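Local coordinates for protein EpsJ (Vibrio vulnificus, PDB 2RET) that is a pseudopilin of the type 2 secretion system that pairs with the pseudopilin EpsI and probably forms part of the tip of the pseudopilus, at residues B[34-39]-B[67-72]; B[49-54]-B[143-148]; B[61-66]-B[122-127]; B[71-76]-B[84-89]. One frame throughout, in Å; residues are numbered along the deposited sequence. Where two conformers were deposited one is given.

Interaction 1. Residues B[34-39]-B[67-72]; sequences QIALRQ and MFARLG
Q34 and A69 bury the most surface where the loop 34-39 crosses the strand 67-72, and they show how two backbone bonds can pin a loop to a sheet. Q34 O receives L71 N at 2.8 Å, nearly along the C=O axis. Two residues further on, A36 N gives a straight bond of 3.0 Å to A69 O, reaching it from above the carbonyl plane. Together they make a single bridge between I35 and R70. The side chain of Q34 bends at chi2 and lays its amide obliquely against the R70 guanidinium, whose NE and NH2 both grip L71 O side-on; Q34 NE2 and R70 NH2, both donors, meet at 2.9 Å without a hydrogen bond. A69 CB lies 3.8 Å from R38 CG and close to R38 O. Two waters extend the seam, donating to A36 O and R38 O respectively and sharing the one N-H of A69. I35, its CB pointing away from the strand, still sets CG1 off-centre over the F68 ring, 4.2 Å from the centroid. The loop follows helix 10-32, to which an R70-D31 salt bridge ties the strand; on its other edge strand 64-74 bonds to strand 79-93.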
loop_
_atom_site.group_PDB
_atom_site.type_symbol
_atom_site.label_atom_id
_atom_site.label_comp_id
_atom_site.label_asym_id
_atom_site.label_seq_id
_atom_site.Cartn_x
_atom_site.Cartn_y
_atom_site.Cartn_z
ATOM N N GLN B 34 0.872 5.231 -16.051
ATOM C CA GLN B 34 0.392 4.039 -15.375
ATOM C C GLN B 34 0.912 2.749 -16.028
ATOM O O GLN B 34 0.256 1.698 -15.981
ATOM C CB GLN B 34 -1.144 4.069 -15.299
ATOM C CG GLN B 34 -1.640 5.314 -14.529
ATOM C CD GLN B 34 -2.870 5.060 -13.761
ATOM O OE1 GLN B 34 -2.849 4.851 -12.531
ATOM N NE2 GLN B 34 -3.978 5.061 -14.463
ATOM N N ILE B 35 2.117 2.831 -16.571
ATOM C CA ILE B 35 2.792 1.672 -17.175
ATOM C C ILE B 35 3.066 0.613 -16.100
ATOM O O ILE B 35 3.543 0.939 -15.014
ATOM C CB ILE B 35 4.136 2.069 -17.874
ATOM C CG1 ILE B 35 3.851 3.003 -19.054
ATOM C CG2 ILE B 35 4.910 0.814 -18.376
ATOM C CD1 ILE B 35 5.107 3.316 -19.947
ATOM N N ALA B 36 2.779 -0.648 -16.426
ATOM C CA ALA B 36 2.888 -1.729 -15.463
ATOM C C ALA B 36 4.069 -2.671 -15.785
ATOM O O ALA B 36 4.380 -2.952 -16.945
ATOM C CB ALA B 36 1.554 -2.493 -15.363
ATOM N N LEU B 37 4.728 -3.116 -14.721
ATOM C CA LEU B 37 5.783 -4.112 -14.742
ATOM C C LEU B 37 5.150 -5.483 -14.968
ATOM O O LEU B 37 5.024 -6.296 -14.063
ATOM C CB LEU B 37 6.579 -4.041 -13.423
ATOM C CG LEU B 37 7.977 -4.674 -13.389
ATOM C CD1 LEU B 37 8.859 -4.076 -14.456
ATOM C CD2 LEU B 37 8.590 -4.504 -11.971
ATOM N N ARG B 38 4.747 -5.719 -16.212
ATOM C CA ARG B 38 3.992 -6.910 -16.607
ATOM C C ARG B 38 4.332 -7.181 -18.068
ATOM O O ARG B 38 4.083 -6.348 -18.932
ATOM C CB ARG B 38 2.478 -6.680 -16.375
ATOM C CG ARG B 38 1.474 -7.587 -17.127
ATOM C CD ARG B 38 1.677 -9.065 -16.855
ATOM N NE ARG B 38 0.433 -9.855 -16.771
ATOM C CZ ARG B 38 -0.071 -10.639 -17.730
ATOM N NH1 ARG B 38 0.521 -10.750 -18.912
ATOM N NH2 ARG B 38 -1.193 -11.321 -17.502
ATOM N N GLN B 39 4.951 -8.324 -18.326
ATOM C CA GLN B 39 5.322 -8.704 -19.690
ATOM C C GLN B 39 4.089 -9.103 -20.511
ATOM O O GLN B 39 3.148 -9.705 -19.983
ATOM C CB GLN B 39 6.308 -9.861 -19.674
ATOM C CG GLN B 39 7.714 -9.447 -19.320
ATOM C CD GLN B 39 8.624 -10.634 -19.117
ATOM O OE1 GLN B 39 8.163 -11.730 -18.863
ATOM N NE2 GLN B 39 9.924 -10.417 -19.221
HETATM N N MSE B 67 3.668 -0.665 -27.549
HETATM C CA MSE B 67 2.679 -1.437 -26.832
HETATM C C MSE B 67 3.221 -1.801 -25.485
HETATM O O MSE B 67 4.382 -2.193 -25.369
HETATM C CB MSE B 67 2.263 -2.702 -27.603
HETATM C CG MSE B 67 0.998 -3.382 -26.994
HETATM SE SE MSE B 67 0.466 -5.037 -27.900
HETATM C CE MSE B 67 1.987 -6.230 -27.507
ATOM N N PHE B 68 2.341 -1.724 -24.485
ATOM C CA PHE B 68 2.686 -2.007 -23.096
ATOM C C PHE B 68 1.454 -2.341 -22.216
ATOM O O PHE B 68 0.307 -2.029 -22.559
ATOM C CB PHE B 68 3.504 -0.833 -22.497
ATOM C CG PHE B 68 2.830 0.528 -22.609
ATOM C CD1 PHE B 68 3.126 1.386 -23.671
ATOM C CD2 PHE B 68 1.932 0.967 -21.637
ATOM C CE1 PHE B 68 2.527 2.639 -23.772
ATOM C CE2 PHE B 68 1.331 2.213 -21.720
ATOM C CZ PHE B 68 1.612 3.051 -22.775
ATOM N N ALA B 69 1.710 -2.985 -21.077
ATOM C CA ALA B 69 0.677 -3.227 -20.043
ATOM C C ALA B 69 0.505 -1.970 -19.216
ATOM O O ALA B 69 1.441 -1.242 -19.010
ATOM C CB ALA B 69 1.082 -4.422 -19.170
ATOM N N ARG B 70 -0.708 -1.664 -18.770
ATOM C CA ARG B 70 -0.879 -0.558 -17.868
ATOM C C ARG B 70 -1.841 -0.912 -16.725
ATOM O O ARG B 70 -2.702 -1.798 -16.899
ATOM C CB ARG B 70 -1.321 0.714 -18.635
ATOM C CG ARG B 70 -2.671 0.654 -19.331
ATOM C CD ARG B 70 -3.291 2.027 -19.440
ATOM N NE ARG B 70 -3.816 2.451 -18.176
ATOM C CZ ARG B 70 -4.751 3.386 -17.966
ATOM N NH1 ARG B 70 -5.295 4.112 -18.934
ATOM N NH2 ARG B 70 -5.116 3.626 -16.729
ATOM N N LEU B 71 -1.672 -0.243 -15.572
ATOM C CA LEU B 71 -2.676 -0.269 -14.507
ATOM C C LEU B 71 -3.973 0.338 -15.044
ATOM O O LEU B 71 -4.021 1.513 -15.370
ATOM C CB LEU B 71 -2.207 0.472 -13.217
ATOM C CG LEU B 71 -3.239 0.504 -12.052
ATOM C CD1 LEU B 71 -3.794 -0.891 -11.634
ATOM C CD2 LEU B 71 -2.695 1.242 -10.795
ATOM N N GLY B 72 -5.000 -0.480 -15.198
ATOM C CA GLY B 72 -6.319 -0.009 -15.620
ATOM C C GLY B 72 -7.132 0.578 -14.476
ATOM O O GLY B 72 -7.701 1.657 -14.604
HETATM O O HOH W 1 4.636 -2.781 -19.737
HETATM O O HOH W 2 4.019 -5.121 -21.463
#

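Interaction 2. Residues B[49-54]-B[143-148]; sequences KKLLHW and LTLPAA
L52 and L145 share a first torsion that sets CG anti to the carbonyl carbon and beside the backbone N (chi1 -68° and -74°), and this brings their branches together between strand 49-56 and the loop before strand 148-155. The arrangement is plain apolar packing, in this pilin-like fold, of the larger antiparallel sheet against the loop that leads into the second sheet, made where the strand is interrupted and the opposing segment is in loop form. L51, at that interruption, and L52 both direct CB toward the loop, so two successive leucines serve the same contact. L51 sends CD1 onto the backbone of the loop, 3.5 Å from T144 N, while L51 CB rests 4.2 Å from L145 CD2. That same methyl of L145 lies 3.8 Å from L52 CG, the two side chains crossing at about a right angle, so that one branch packs against both leucines. The CB of L145 does not point at the strand; it is the end of the side chain that comes nearer. The hydroxyl of T144 bonds instead to the carbonyl of G170. F68 and F129 also touch L52, and I35 touches L145, which continues the apolar packing beyond the two segments. L52 and P146 meet tip to tip in the tightest approach, with L52 CD1 only 3.3 Å from P146 CD, closer than usual van der Waals contact.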
loop_
_atom_site.group_PDB
_atom_site.type_symbol
_atom_site.label_atom_id
_atom_site.label_comp_id
_atom_site.label_asym_id
_atom_site.label_seq_id
_atom_site.Cartn_x
_atom_site.Cartn_y
_atom_site.Cartn_z
ATOM N N LYS B 49 7.861 -12.817 -24.812
ATOM C CA LYS B 49 7.158 -11.719 -24.156
ATOM C C LYS B 49 8.102 -10.539 -24.050
ATOM O O LYS B 49 9.313 -10.719 -24.094
ATOM C CB LYS B 49 6.694 -12.130 -22.752
ATOM C CG LYS B 49 6.194 -13.559 -22.634
ATOM C CD LYS B 49 5.555 -13.847 -21.274
ATOM C CE LYS B 49 4.144 -13.256 -21.160
ATOM N NZ LYS B 49 3.261 -14.108 -20.284
ATOM N N LYS B 50 7.541 -9.341 -23.915
ATOM C CA LYS B 50 8.310 -8.123 -23.624
ATOM C C LYS B 50 7.560 -7.237 -22.628
ATOM O O LYS B 50 6.336 -7.236 -22.564
ATOM C CB LYS B 50 8.586 -7.299 -24.891
ATOM C CG LYS B 50 9.525 -7.906 -25.927
ATOM C CD LYS B 50 9.721 -6.935 -27.094
ATOM C CE LYS B 50 10.395 -7.581 -28.291
ATOM N NZ LYS B 50 9.594 -8.670 -28.975
ATOM N N LEU B 51 8.334 -6.475 -21.864
ATOM C CA LEU B 51 7.817 -5.373 -21.055
ATOM C C LEU B 51 7.282 -4.191 -21.924
ATOM O O LEU B 51 6.160 -3.748 -21.729
ATOM C CB LEU B 51 8.892 -4.897 -20.083
ATOM C CG LEU B 51 8.900 -5.612 -18.741
ATOM C CD1 LEU B 51 10.102 -5.113 -17.931
ATOM C CD2 LEU B 51 7.557 -5.431 -17.971
ATOM N N LEU B 52 8.101 -3.706 -22.858
ATOM C CA LEU B 52 7.744 -2.612 -23.795
ATOM C C LEU B 52 8.029 -3.075 -25.225
ATOM O O LEU B 52 9.122 -3.536 -25.517
ATOM C CB LEU B 52 8.543 -1.316 -23.571
ATOM C CG LEU B 52 8.362 -0.444 -22.312
ATOM C CD1 LEU B 52 9.650 0.358 -22.035
ATOM C CD2 LEU B 52 7.185 0.490 -22.424
ATOM N N HIS B 53 7.031 -2.945 -26.091
ATOM C CA HIS B 53 7.157 -3.305 -27.482
ATOM C C HIS B 53 7.256 -1.985 -28.244
ATOM O O HIS B 53 6.466 -1.089 -28.045
ATOM C CB HIS B 53 5.940 -4.124 -27.972
ATOM C CG HIS B 53 5.608 -5.306 -27.115
ATOM N ND1 HIS B 53 5.963 -6.601 -27.448
ATOM C CD2 HIS B 53 4.950 -5.386 -25.936
ATOM C CE1 HIS B 53 5.526 -7.420 -26.511
ATOM N NE2 HIS B 53 4.906 -6.706 -25.585
ATOM N N TRP B 54 8.246 -1.904 -29.108
ATOM C CA TRP B 54 8.625 -0.661 -29.774
ATOM C C TRP B 54 9.322 -1.020 -31.090
ATOM O O TRP B 54 10.453 -1.484 -31.091
ATOM C CB TRP B 54 9.547 0.195 -28.901
ATOM C CG TRP B 54 10.113 1.415 -29.620
ATOM C CD1 TRP B 54 11.445 1.677 -29.889
ATOM C CD2 TRP B 54 9.386 2.529 -30.133
ATOM N NE1 TRP B 54 11.571 2.882 -30.543
ATOM C CE2 TRP B 54 10.323 3.422 -30.705
ATOM C CE3 TRP B 54 8.034 2.854 -30.187
ATOM C CZ2 TRP B 54 9.945 4.594 -31.320
ATOM C CZ3 TRP B 54 7.658 4.027 -30.769
ATOM C CH2 TRP B 54 8.605 4.895 -31.330
ATOM N N LEU B 143 13.562 -7.425 -17.923
ATOM C CA LEU B 143 13.468 -7.586 -16.472
ATOM C C LEU B 143 13.030 -6.338 -15.708
ATOM O O LEU B 143 12.535 -6.449 -14.608
ATOM C CB LEU B 143 14.810 -8.085 -15.920
ATOM C CG LEU B 143 15.302 -9.420 -16.494
ATOM C CD1 LEU B 143 16.622 -9.844 -15.842
ATOM C CD2 LEU B 143 14.220 -10.490 -16.364
ATOM N N THR B 144 13.222 -5.162 -16.287
ATOM C CA THR B 144 12.939 -3.891 -15.621
ATOM C C THR B 144 12.532 -2.845 -16.679
ATOM O O THR B 144 12.909 -2.942 -17.848
ATOM C CB THR B 144 14.170 -3.406 -14.761
ATOM O OG1 THR B 144 13.783 -2.323 -13.902
ATOM C CG2 THR B 144 15.319 -2.925 -15.654
ATOM N N LEU B 145 11.742 -1.859 -16.277
ATOM C CA LEU B 145 11.319 -0.802 -17.192
ATOM C C LEU B 145 12.402 0.252 -17.195
ATOM O O LEU B 145 13.205 0.301 -16.270
ATOM C CB LEU B 145 9.977 -0.187 -16.766
ATOM C CG LEU B 145 8.696 -1.026 -17.004
ATOM C CD1 LEU B 145 7.574 -0.490 -16.167
ATOM C CD2 LEU B 145 8.298 -1.068 -18.517
ATOM N N PRO B 146 12.441 1.110 -18.229
ATOM C CA PRO B 146 13.333 2.269 -18.131
ATOM C C PRO B 146 12.838 3.226 -17.040
ATOM O O PRO B 146 11.633 3.307 -16.813
ATOM C CB PRO B 146 13.215 2.919 -19.524
ATOM C CG PRO B 146 11.836 2.550 -19.951
ATOM C CD PRO B 146 11.674 1.126 -19.480
ATOM N N ALA B 147 13.749 3.932 -16.369
ATOM C CA ALA B 147 13.373 4.874 -15.302
ATOM C C ALA B 147 12.405 5.985 -15.824
ATOM O O ALA B 147 11.573 6.500 -15.080
ATOM C CB ALA B 147 14.672 5.504 -14.659
ATOM N N ALA B 148 12.537 6.319 -17.105
ATOM C CA ALA B 148 11.734 7.348 -17.780
ATOM C C ALA B 148 11.589 7.043 -19.281
ATOM O O ALA B 148 12.389 6.336 -19.879
ATOM C CB ALA B 148 12.342 8.733 -17.582
#

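Interaction 3. Residues B[61-66]-B[122-127]; sequences SDNKGI and VEELNV
K64 opens strand 64-66 with its CB directed at strand 122-127, and its side chain traces the passage from packed interior to polar margin. K64 CB lies 3.5 Å from L125 O, and K64 CG 3.9 Å from the same L125 O. CG stands beside the backbone N, and a bend at chi2 (-70°) turns the chain away; at its end NZ forms a salt bridge with D56, while E124 OE2 remains 6.7 Å from K64 NZ. L125 CD2 lies 3.7 Å from K64 O, and L125 loses more surface to the contact than any other residue. Farther along, I66 CD1 meets both methyls of V127, 3.9 Å from V127 CG1, crossing at about a right angle. At the other end the side chain of N63 lies over the backbone of E123 to L125. S61 OG gives to K64 O and accepts from N63 N, an ST turn. The axes run 49° apart, and the strands belong to different sheets. Aliphatic packing of I66, L125 and V127 thus supplies the buried part, N63 and K64 lie against backbone at the partly exposed end, and the lysine and glutamate charges probably add at most a weak, long-range attraction.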
loop_
_atom_site.group_PDB
_atom_site.type_symbol
_atom_site.label_atom_id
_atom_site.label_comp_id
_atom_site.label_asym_id
_atom_site.label_seq_id
_atom_site.Cartn_x
_atom_site.Cartn_y
_atom_site.Cartn_z
ATOM N N SER B 61 1.178 0.056 -37.630
ATOM C CA SER B 61 1.523 1.449 -37.779
ATOM C C SER B 61 2.158 1.717 -39.150
ATOM O O SER B 61 2.812 0.834 -39.687
ATOM C CB SER B 61 2.485 1.870 -36.658
ATOM O OG SER B 61 2.693 3.255 -36.698
ATOM N N ASP B 62 1.909 2.911 -39.724
ATOM C CA ASP B 62 2.609 3.405 -40.945
ATOM C C ASP B 62 4.047 3.812 -40.598
ATOM O O ASP B 62 4.876 3.936 -41.483
ATOM C CB ASP B 62 1.965 4.659 -41.563
ATOM C CG ASP B 62 0.525 4.457 -42.033
ATOM O OD1 ASP B 62 0.068 3.321 -42.196
ATOM O OD2 ASP B 62 -0.163 5.481 -42.229
ATOM N N ASN B 63 4.340 4.089 -39.323
ATOM C CA ASN B 63 5.736 4.139 -38.897
ATOM C C ASN B 63 5.928 3.397 -37.584
ATOM O O ASN B 63 5.694 2.190 -37.527
ATOM C CB ASN B 63 6.326 5.570 -38.936
ATOM C CG ASN B 63 5.396 6.633 -38.326
ATOM O OD1 ASN B 63 4.507 7.161 -39.031
ATOM N ND2 ASN B 63 5.622 6.986 -37.020
ATOM N N LYS B 64 6.361 4.078 -36.534
ATOM C CA LYS B 64 6.632 3.393 -35.275
ATOM C C LYS B 64 5.368 3.070 -34.562
ATOM O O LYS B 64 4.378 3.787 -34.709
ATOM C CB LYS B 64 7.513 4.236 -34.374
ATOM C CG LYS B 64 8.949 4.148 -34.770
ATOM C CD LYS B 64 9.516 2.765 -34.462
ATOM C CE LYS B 64 11.023 2.797 -34.531
ATOM N NZ LYS B 64 11.479 3.721 -35.580
ATOM N N GLY B 65 5.401 1.970 -33.825
ATOM C CA GLY B 65 4.375 1.687 -32.818
ATOM C C GLY B 65 4.912 1.237 -31.481
ATOM O O GLY B 65 5.997 0.705 -31.405
ATOM N N ILE B 66 4.109 1.436 -30.427
ATOM C CA ILE B 66 4.479 1.072 -29.042
ATOM C C ILE B 66 3.321 0.289 -28.416
ATOM O O ILE B 66 2.149 0.496 -28.746
ATOM C CB ILE B 66 4.927 2.332 -28.175
ATOM C CG1 ILE B 66 5.633 1.922 -26.885
ATOM C CG2 ILE B 66 3.787 3.264 -27.864
ATOM C CD1 ILE B 66 6.408 3.050 -26.212
ATOM N N VAL B 122 -0.689 13.934 -37.393
ATOM C CA VAL B 122 0.509 13.541 -36.648
ATOM C C VAL B 122 1.363 12.783 -37.638
ATOM O O VAL B 122 0.944 11.786 -38.157
ATOM C CB VAL B 122 0.166 12.685 -35.407
ATOM C CG1 VAL B 122 1.429 12.096 -34.774
ATOM C CG2 VAL B 122 -0.566 13.547 -34.378
ATOM N N GLU B 123 2.541 13.277 -37.941
ATOM C CA GLU B 123 3.371 12.634 -38.937
ATOM C C GLU B 123 4.151 11.456 -38.348
ATOM O O GLU B 123 4.293 10.396 -38.988
ATOM C CB GLU B 123 4.331 13.659 -39.547
ATOM C CG GLU B 123 3.619 14.689 -40.453
ATOM C CD GLU B 123 4.451 15.923 -40.749
ATOM O OE1 GLU B 123 5.594 16.027 -40.249
ATOM O OE2 GLU B 123 3.956 16.792 -41.500
ATOM N N GLU B 124 4.630 11.633 -37.122
ATOM C CA GLU B 124 5.607 10.725 -36.542
ATOM C C GLU B 124 5.296 10.565 -35.073
ATOM O O GLU B 124 4.706 11.458 -34.446
ATOM C CB GLU B 124 7.044 11.258 -36.739
ATOM C CG GLU B 124 8.121 10.198 -36.509
ATOM C CD GLU B 124 9.546 10.718 -36.656
ATOM O OE1 GLU B 124 9.812 11.534 -37.584
ATOM O OE2 GLU B 124 10.411 10.282 -35.847
ATOM N N LEU B 125 5.634 9.366 -34.605
ATOM C CA LEU B 125 5.732 8.963 -33.242
ATOM C C LEU B 125 7.177 8.515 -33.010
ATOM O O LEU B 125 7.641 7.630 -33.669
ATOM C CB LEU B 125 4.763 7.786 -32.982
ATOM C CG LEU B 125 4.869 7.063 -31.626
ATOM C CD1 LEU B 125 4.540 8.017 -30.497
ATOM C CD2 LEU B 125 3.999 5.783 -31.562
ATOM N N ASN B 126 7.862 9.143 -32.067
ATOM C CA ASN B 126 9.162 8.687 -31.603
ATOM C C ASN B 126 9.259 8.585 -30.068
ATOM O O ASN B 126 8.864 9.478 -29.354
ATOM C CB ASN B 126 10.262 9.611 -32.095
ATOM C CG ASN B 126 11.649 9.007 -31.904
ATOM O OD1 ASN B 126 11.924 7.858 -32.300
ATOM N ND2 ASN B 126 12.524 9.772 -31.279
ATOM N N VAL B 127 9.836 7.501 -29.591
ATOM C CA VAL B 127 9.947 7.223 -28.168
ATOM C C VAL B 127 11.388 6.904 -27.834
ATOM O O VAL B 127 12.064 6.195 -28.582
ATOM C CB VAL B 127 9.013 6.076 -27.722
ATOM C CG1 VAL B 127 9.181 5.809 -26.212
ATOM C CG2 VAL B 127 7.504 6.425 -27.998
#

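Interaction 4. Residues B[71-76]-B[84-89]; sequences LGWHNP and EVTKVG
E84 is the residue most deeply engaged here, and every polar atom it carries has a partner. Its carbonyl takes two backbone donors: G72 N binds E84 O at 2.8 Å, nearly along the C=O axis, and W73 N makes a weak bond of 3.5 Å to E84 O. In the other direction E84 N gives an almost straight bond of 2.8 Å to W73 O, also along the carbonyl axis. The carboxylate is shared out. N75 ND2 lies 2.8 Å from E84 OE1, with a N-H...O angle of 175°; the acceptor uses its anti lone pair and lies in the amide plane, although the amide and carboxylate planes are turned 45° apart. E84 OE2 pairs with R103 in a salt bridge, and N75 ND2 has a second acceptor in P81 O. Such bonds to both oxygens would be expected to favour the charged form of the glutamate.

With CG anti to the backbone N and a bend at chi2, E84 runs alongside W73, and its CB sits over one face of the indole, 3.8 Å from the centroid of the five-membered ring. W73 NE1 makes only a weak bond to N75 OD1. G72, with no side chain, lets T86 come close, and T86 OG1 lies 3.9 Å from G72 CA. H74 of a second EpsJ subunit touches L71. Two successive residues, G72 and W73, facing one opposite residue are the signature of a classic beta bulge, here in the antiparallel hairpin of strands 64-74 and 79-93.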
loop_
_atom_site.group_PDB
_atom_site.type_symbol
_atom_site.label_atom_id
_atom_site.label_comp_id
_atom_site.label_asym_id
_atom_site.label_seq_id
_atom_site.Cartn_x
_atom_site.Cartn_y
_atom_site.Cartn_z
ATOM N N LEU B 71 -1.672 -0.243 -15.572
ATOM C CA LEU B 71 -2.676 -0.269 -14.507
ATOM C C LEU B 71 -3.973 0.338 -15.044
ATOM O O LEU B 71 -4.021 1.513 -15.370
ATOM C CB LEU B 71 -2.207 0.472 -13.217
ATOM C CG LEU B 71 -3.239 0.504 -12.052
ATOM C CD1 LEU B 71 -3.794 -0.891 -11.634
ATOM C CD2 LEU B 71 -2.695 1.242 -10.795
ATOM N N GLY B 72 -5.000 -0.480 -15.198
ATOM C CA GLY B 72 -6.319 -0.009 -15.620
ATOM C C GLY B 72 -7.132 0.578 -14.476
ATOM O O GLY B 72 -7.701 1.657 -14.604
ATOM N N TRP B 73 -7.149 -0.116 -13.343
ATOM C CA TRP B 73 -7.828 0.334 -12.111
ATOM C C TRP B 73 -7.502 -0.573 -10.887
ATOM O O TRP B 73 -7.022 -1.685 -11.053
ATOM C CB TRP B 73 -9.358 0.385 -12.295
ATOM C CG TRP B 73 -9.988 -0.876 -12.812
ATOM C CD1 TRP B 73 -10.386 -1.946 -12.079
ATOM C CD2 TRP B 73 -10.350 -1.167 -14.171
ATOM N NE1 TRP B 73 -10.938 -2.905 -12.887
ATOM C CE2 TRP B 73 -10.919 -2.460 -14.182
ATOM C CE3 TRP B 73 -10.235 -0.463 -15.385
ATOM C CZ2 TRP B 73 -11.372 -3.078 -15.348
ATOM C CZ3 TRP B 73 -10.682 -1.084 -16.561
ATOM C CH2 TRP B 73 -11.255 -2.387 -16.523
ATOM N N HIS B 74 -7.785 -0.083 -9.679
ATOM C CA HIS B 74 -7.788 -0.936 -8.466
ATOM C C HIS B 74 -9.119 -1.596 -8.325
ATOM O O HIS B 74 -10.150 -0.942 -8.469
ATOM C CB HIS B 74 -7.509 -0.142 -7.177
ATOM C CG HIS B 74 -6.189 0.560 -7.192
ATOM N ND1 HIS B 74 -6.078 1.885 -7.542
ATOM C CD2 HIS B 74 -4.925 0.124 -6.952
ATOM C CE1 HIS B 74 -4.807 2.244 -7.512
ATOM N NE2 HIS B 74 -4.084 1.196 -7.153
ATOM N N ASN B 75 -9.100 -2.892 -8.029
ATOM C CA ASN B 75 -10.317 -3.640 -7.782
ATOM C C ASN B 75 -10.786 -3.342 -6.350
ATOM O O ASN B 75 -9.976 -2.971 -5.529
ATOM C CB ASN B 75 -10.072 -5.132 -8.016
ATOM C CG ASN B 75 -9.855 -5.459 -9.486
ATOM O OD1 ASN B 75 -10.464 -4.841 -10.348
ATOM N ND2 ASN B 75 -8.985 -6.433 -9.779
ATOM N N PRO B 76 -12.091 -3.486 -6.052
ATOM C CA PRO B 76 -12.628 -3.264 -4.691
ATOM C C PRO B 76 -11.965 -4.163 -3.641
ATOM O O PRO B 76 -11.610 -5.295 -3.971
ATOM C CB PRO B 76 -14.108 -3.629 -4.847
ATOM C CG PRO B 76 -14.147 -4.542 -6.046
ATOM C CD PRO B 76 -13.157 -3.929 -6.971
ATOM N N GLU B 84 -6.079 -4.301 -11.667
ATOM C CA GLU B 84 -6.436 -4.899 -12.938
ATOM C C GLU B 84 -5.535 -4.290 -14.014
ATOM O O GLU B 84 -5.562 -3.071 -14.234
ATOM C CB GLU B 84 -7.905 -4.613 -13.226
ATOM C CG GLU B 84 -8.590 -5.583 -14.149
ATOM C CD GLU B 84 -8.627 -7.007 -13.637
ATOM O OE1 GLU B 84 -8.587 -7.232 -12.402
ATOM O OE2 GLU B 84 -8.697 -7.922 -14.496
ATOM N N VAL B 85 -4.710 -5.126 -14.632
ATOM C CA VAL B 85 -3.760 -4.705 -15.670
ATOM C C VAL B 85 -4.457 -4.873 -17.039
ATOM O O VAL B 85 -5.035 -5.939 -17.338
ATOM C CB VAL B 85 -2.416 -5.506 -15.604
ATOM C CG1 VAL B 85 -1.435 -5.068 -16.710
ATOM C CG2 VAL B 85 -1.742 -5.377 -14.215
ATOM N N THR B 86 -4.476 -3.784 -17.814
ATOM C CA THR B 86 -4.984 -3.774 -19.192
ATOM C C THR B 86 -3.805 -3.608 -20.129
ATOM O O THR B 86 -2.668 -3.617 -19.701
ATOM C CB THR B 86 -6.002 -2.633 -19.419
ATOM O OG1 THR B 86 -5.383 -1.369 -19.129
ATOM C CG2 THR B 86 -7.293 -2.856 -18.547
ATOM N N LYS B 87 -4.044 -3.504 -21.423
ATOM C CA LYS B 87 -2.933 -3.389 -22.377
ATOM C C LYS B 87 -3.322 -2.308 -23.376
ATOM O O LYS B 87 -4.492 -2.211 -23.751
ATOM C CB LYS B 87 -2.679 -4.754 -23.028
ATOM C CG LYS B 87 -1.579 -4.814 -24.066
ATOM C CD LYS B 87 -1.307 -6.208 -24.505
ATOM C CE LYS B 87 -2.325 -6.750 -25.475
ATOM N NZ LYS B 87 -2.039 -8.188 -25.713
ATOM N N VAL B 88 -2.372 -1.436 -23.714
ATOM C CA VAL B 88 -2.614 -0.315 -24.617
ATOM C C VAL B 88 -1.451 -0.196 -25.650
ATOM O O VAL B 88 -0.343 -0.606 -25.393
ATOM C CB VAL B 88 -2.747 1.040 -23.863
ATOM C CG1 VAL B 88 -3.821 0.955 -22.792
ATOM C CG2 VAL B 88 -1.405 1.468 -23.293
ATOM N N GLY B 89 -1.731 0.350 -26.815
ATOM C CA GLY B 89 -0.674 0.746 -27.730
ATOM C C GLY B 89 -0.978 2.001 -28.518
ATOM O O GLY B 89 -2.063 2.507 -28.486
#

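In the fold
Strand 64-74 is the common thread, serving interactions 1, 3 and 4, while interaction 2 uses its sheet neighbour, strand 49-56. Interactions 1 and 2 are buried and touch each other, I35 packing on L145 and R38 on L51; interactions 3 and 4 are only partly buried and lie about 24 Å apart between centres, on opposite sides of the chain's centre. Chemistry follows position. Along strand 64-74, interactions 1 and 4 rely on backbone hydrogen bonds, and both also meet a second EpsJ subunit. Interaction 2, sheet against loop, is chiefly aliphatic; interaction 3, sheet against sheet, mixes aliphatic packing with a polar end, and W54 bridges the two by lying against K64 and V127.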